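Long-range contacts in Hsp70/Hsp90 co-chaperone CNS1 (Saccharomyces cerevisiae, PDB 6HFM), which acts as a co-chaperone that binds Hsp90 and Hsp70 and stimulates the ATPase of the Hsp70 Ssa1, seen here as its C-terminal wheel domain: residues A[7-12]-A[33-38]; A[13-18]-A[41-46]. All blocks are in the same frame, centred on the assembly; numbering follows the deposited sequence.

Contact 1: A[7-12]-A[33-38]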
# COMPACT_ATOMS: atom_id res chain seq x y z
N ILE A 7 9.07 -13.36 -17.30
CA ILE A 7 10.43 -12.81 -17.28
C ILE A 7 10.42 -11.30 -17.57
O ILE A 7 11.21 -10.56 -16.98
CB ILE A 7 11.37 -13.59 -18.24
CG1 ILE A 7 11.54 -15.05 -17.78
CG2 ILE A 7 12.74 -12.92 -18.35
CD1 ILE A 7 12.33 -15.25 -16.49
N MET A 8 9.54 -10.85 -18.47
CA MET A 8 9.40 -9.41 -18.74
C MET A 8 8.97 -8.65 -17.49
O MET A 8 9.51 -7.59 -17.18
CB MET A 8 8.39 -9.14 -19.85
CG MET A 8 8.18 -7.66 -20.17
SD MET A 8 9.67 -6.83 -20.74
CE MET A 8 9.69 -7.44 -22.42
N LEU A 9 7.97 -9.18 -16.78
CA LEU A 9 7.49 -8.54 -15.56
C LEU A 9 8.60 -8.43 -14.51
O LEU A 9 8.77 -7.37 -13.91
CB LEU A 9 6.29 -9.30 -14.98
CG LEU A 9 5.65 -8.73 -13.71
CD1 LEU A 9 5.16 -7.30 -13.93
CD2 LEU A 9 4.50 -9.62 -13.28
N GLU A 10 9.34 -9.52 -14.30
CA GLU A 10 10.47 -9.54 -13.36
C GLU A 10 11.52 -8.48 -13.73
O GLU A 10 11.96 -7.73 -12.87
CB GLU A 10 11.13 -10.93 -13.32
CG GLU A 10 10.30 -11.99 -12.61
CD GLU A 10 10.90 -13.39 -12.71
OE1 GLU A 10 10.24 -14.36 -12.26
OE2 GLU A 10 12.03 -13.55 -13.23
N SER A 11 11.91 -8.45 -15.00
CA SER A 11 12.90 -7.48 -15.49
C SER A 11 12.40 -6.04 -15.37
O SER A 11 13.18 -5.13 -15.06
CB SER A 11 13.29 -7.79 -16.94
OG SER A 11 13.89 -9.07 -17.05
N ALA A 12 11.10 -5.84 -15.60
CA ALA A 12 10.47 -4.53 -15.48
C ALA A 12 10.38 -4.05 -14.03
O ALA A 12 10.52 -2.85 -13.76
CB ALA A 12 9.09 -4.55 -16.11
N GLY A 33 -2.86 -13.50 -7.05
CA GLY A 33 -1.55 -12.90 -7.33
C GLY A 33 -1.53 -12.00 -8.56
O GLY A 33 -0.57 -12.03 -9.34
N LYS A 34 -2.58 -11.20 -8.73
CA LYS A 34 -2.75 -10.35 -9.91
C LYS A 34 -1.86 -9.11 -9.85
O LYS A 34 -2.17 -8.14 -9.16
CB LYS A 34 -4.21 -9.92 -10.08
CG LYS A 34 -5.15 -11.04 -10.50
CD LYS A 34 -6.57 -10.52 -10.63
CE LYS A 34 -7.50 -11.51 -11.31
NZ LYS A 34 -8.90 -11.02 -11.34
N ILE A 35 -0.74 -9.16 -10.56
CA ILE A 35 0.13 -8.00 -10.78
C ILE A 35 0.57 -8.12 -12.24
O ILE A 35 0.88 -9.22 -12.70
CB ILE A 35 1.33 -7.95 -9.79
CG1 ILE A 35 2.25 -6.75 -10.07
CG2 ILE A 35 2.12 -9.26 -9.80
CD1 ILE A 35 3.25 -6.46 -8.97
N ARG A 36 0.55 -7.01 -12.97
CA ARG A 36 0.85 -7.05 -14.41
C ARG A 36 1.22 -5.70 -14.98
O ARG A 36 0.86 -4.66 -14.43
CB ARG A 36 -0.36 -7.61 -15.18
CG ARG A 36 -1.55 -6.67 -15.27
CD ARG A 36 -2.74 -7.34 -15.94
NE ARG A 36 -3.59 -6.37 -16.63
CZ ARG A 36 -4.43 -5.53 -16.03
NH1 ARG A 36 -4.57 -5.51 -14.71
NH2 ARG A 36 -5.16 -4.69 -16.77
N LEU A 37 1.94 -5.74 -16.10
CA LEU A 37 2.11 -4.58 -16.98
C LEU A 37 0.86 -4.47 -17.85
O LEU A 37 0.38 -5.48 -18.37
CB LEU A 37 3.34 -4.75 -17.87
CG LEU A 37 4.69 -4.73 -17.14
CD1 LEU A 37 5.79 -5.32 -18.02
CD2 LEU A 37 5.04 -3.32 -16.71
N GLU A 38 0.36 -3.25 -18.02
CA GLU A 38 -0.84 -3.00 -18.84
C GLU A 38 -0.67 -3.58 -20.24
O GLU A 38 -1.59 -4.20 -20.77
CB GLU A 38 -1.17 -1.51 -18.88
CG GLU A 38 -2.57 -1.22 -19.41
CD GLU A 38 -3.04 0.19 -19.11
OE1 GLU A 38 -4.28 0.39 -19.12
OE2 GLU A 38 -2.21 1.09 -18.87

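Contact 2: A[13-18]-A[41-46]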
# COMPACT_ATOMS: atom_id res chain seq x y z
N MET A 13 10.13 -4.98 -13.11
CA MET A 13 10.04 -4.64 -11.68
C MET A 13 11.41 -4.35 -11.06
O MET A 13 11.51 -3.46 -10.22
CB MET A 13 9.28 -5.72 -10.91
CG MET A 13 7.78 -5.71 -11.21
SD MET A 13 6.85 -7.02 -10.39
CE MET A 13 6.93 -6.48 -8.68
N THR A 14 12.47 -5.06 -11.49
CA THR A 14 13.82 -4.78 -11.01
C THR A 14 14.31 -3.41 -11.50
O THR A 14 14.99 -2.69 -10.78
CB THR A 14 14.81 -5.89 -11.42
OG1 THR A 14 14.29 -7.17 -11.02
CG2 THR A 14 16.17 -5.69 -10.75
N LEU A 15 13.95 -3.05 -12.74
CA LEU A 15 14.26 -1.71 -13.26
C LEU A 15 13.65 -0.62 -12.39
O LEU A 15 14.28 0.40 -12.13
CB LEU A 15 13.76 -1.55 -14.70
CG LEU A 15 13.99 -0.19 -15.36
CD1 LEU A 15 15.48 0.04 -15.62
CD2 LEU A 15 13.19 -0.08 -16.64
N ARG A 16 12.43 -0.87 -11.93
CA ARG A 16 11.70 0.04 -11.03
C ARG A 16 12.17 -0.00 -9.56
O ARG A 16 11.59 0.68 -8.72
CB ARG A 16 10.20 -0.28 -11.10
CG ARG A 16 9.52 0.09 -12.41
CD ARG A 16 8.15 -0.56 -12.49
NE ARG A 16 7.29 -0.04 -13.55
CZ ARG A 16 7.38 -0.36 -14.84
NH1 ARG A 16 8.35 -1.14 -15.30
NH2 ARG A 16 6.49 0.17 -15.70
N ASN A 17 13.20 -0.81 -9.27
CA ASN A 17 13.79 -0.95 -7.93
C ASN A 17 12.77 -1.36 -6.86
O ASN A 17 12.86 -0.94 -5.71
CB ASN A 17 14.51 0.35 -7.53
CG ASN A 17 15.47 0.15 -6.37
OD1 ASN A 17 16.10 -0.90 -6.24
ND2 ASN A 17 15.59 1.17 -5.52
N ILE A 18 11.81 -2.21 -7.24
CA ILE A 18 10.73 -2.62 -6.33
C ILE A 18 11.23 -3.73 -5.40
O ILE A 18 11.75 -4.76 -5.85
CB ILE A 18 9.47 -3.07 -7.09
CG1 ILE A 18 8.83 -1.88 -7.80
CG2 ILE A 18 8.43 -3.70 -6.14
CD1 ILE A 18 7.82 -2.25 -8.86
N MET A 41 4.19 -7.00 -22.98
CA MET A 41 5.51 -7.00 -23.63
C MET A 41 6.17 -5.62 -23.72
O MET A 41 7.12 -5.44 -24.48
CB MET A 41 5.41 -7.67 -25.01
CG MET A 41 5.09 -9.15 -24.93
SD MET A 41 6.40 -10.09 -24.11
CE MET A 41 5.46 -10.92 -22.86
N ASP A 42 5.69 -4.66 -22.93
CA ASP A 42 6.24 -3.30 -22.91
C ASP A 42 6.56 -2.90 -21.47
O ASP A 42 5.65 -2.58 -20.71
CB ASP A 42 5.25 -2.32 -23.54
CG ASP A 42 5.74 -0.88 -23.56
OD1 ASP A 42 6.91 -0.61 -23.19
OD2 ASP A 42 4.95 -0.00 -23.95
N PHE A 43 7.84 -2.89 -21.12
CA PHE A 43 8.27 -2.55 -19.75
C PHE A 43 7.86 -1.13 -19.28
O PHE A 43 7.76 -0.89 -18.08
CB PHE A 43 9.79 -2.73 -19.56
CG PHE A 43 10.61 -1.57 -20.05
CD1 PHE A 43 10.88 -0.49 -19.21
CD2 PHE A 43 11.13 -1.54 -21.35
CE1 PHE A 43 11.63 0.60 -19.66
CE2 PHE A 43 11.88 -0.46 -21.79
CZ PHE A 43 12.13 0.60 -20.95
N GLU A 44 7.68 -0.20 -20.23
CA GLU A 44 7.29 1.20 -19.98
C GLU A 44 5.83 1.40 -19.66
O GLU A 44 5.45 2.46 -19.17
CB GLU A 44 7.52 2.08 -21.21
CG GLU A 44 8.94 2.47 -21.54
CD GLU A 44 8.96 3.68 -22.46
OE1 GLU A 44 8.08 3.79 -23.36
OE2 GLU A 44 9.83 4.53 -22.26
N SER A 45 4.99 0.43 -20.02
CA SER A 45 3.55 0.55 -19.76
C SER A 45 3.31 0.53 -18.26
O SER A 45 4.21 0.21 -17.47
CB SER A 45 2.76 -0.55 -20.48
OG SER A 45 3.01 -1.84 -19.96
N GLN A 46 2.10 0.92 -17.85
CA GLN A 46 1.80 1.07 -16.43
C GLN A 46 1.76 -0.28 -15.72
O GLN A 46 1.04 -1.18 -16.13
CB GLN A 46 0.48 1.81 -16.23
CG GLN A 46 0.51 3.24 -16.74
CD GLN A 46 -0.85 3.91 -16.72
OE1 GLN A 46 -1.62 3.77 -15.76
NE2 GLN A 46 -1.16 4.65 -17.78

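Contact 1: A[7-12]-A[33-38]
Leu9 reaches over from helix 4-15 and lays its two methyls on the backbone of residues 35-37 and on the side chains of Ile35 and Leu37. Its CG stands anti to the backbone N (chi1 -178°), and the fork beyond divides the work: CD2 lies 3.7 Å from Ile35 O and 4.2 Å from Ile35 CG2, while CD1 is 4.1 Å from Leu37 CG. Leu9 and Leu37 slide past one another in opposite directions. One turn of helix brings up the rest: Leu37 CD1 sits 4.0 Å from Met8 CG and 3.9 Å from Ala12 CB, with the Met8 chain crossing Leu37 at about a right angle. Arg36, between Ile35 and Leu37, points its CB away from the helix, and its NH1 forms a salt bridge with Glu66. Strand 36-37 is paired antiparallel with strand 47-55, from which Leu47 touches both Leu9 and Ile35, and the N-terminal helix thereby rests against the margin of the mixed sheet. Across the two segments the contact is van der Waals, mostly between aliphatic side chains, with Leu9 also lying on the backbone, which implies that apolar packing, without a polar bond between them, holds these two segments together.

Contact 2: A[13-18]-A[41-46]
Arg16 drives its guanidinium end-on into the carbonyl of Phe43, and this is the tight half of the contact. NH1 and NH2 both reach Phe43 O, each at 2.9 Å, with N-H...O angles of 145° and 143°; a single oxygen is shared by two donors, and it lies in the guanidinium plane. The chain runs extended from CG to NE, which, from just past the end of the helix, carries NE across toward the loop. Ser45 O also comes within 2.9 Å of Arg16 NH2, but at an angle too poor for a hydrogen bond. The group is fixed from its other sides as well: NE forms a salt bridge with Glu69, and NH1 bonds back to Ala12 O, so this buried cation is well supplied with acceptors.

Both segments have turns of their own. Helix 4-15 ends in a Schellman motif, with Asn17 at positive phi; Asn17 also belongs to the magnesium site, together with Leu125. In the partner segment, Asp42 to Ser45 form a type I beta turn, and Asp42 OD1 accepts from Glu44 N at 3.1 Å, making an Asx turn in the loop before strand 47-55.

The other side is the more exposed one, in contrast to buried Arg16. There Leu15 extends CD2 to within 3.5 Å of both CD1 and CE1 of Phe43, approaching the ring obliquely. One face of that ring carries Glu44 CG, 3.7 Å above the plane and offset toward the rim, and both Leu15 and Phe43 remain exposed.

Contacts 1 and 2 lie side by side, their centres about 7 Å apart, on the same side of the chain's centre. Both draw on helix 4-15: contact 1 uses its middle turns and contact 2 its C-terminal end. Along the chain the segments alternate, 7-12, 13-18, 33-38, 41-46, so successive pieces of the helix meet successive pieces of the strand and the loop that follows it. The partner segments are themselves joined, with Glu38 N 2.9 Å from Gln46 O in a probable hydrogen bond, and Ile35 CD1 packs on Met13 CE at 3.7 Å. Together they dock the N-terminal helix on strand 36-37 and the loop before strand 47-55, at the edge of the wheel domain's mixed sheet.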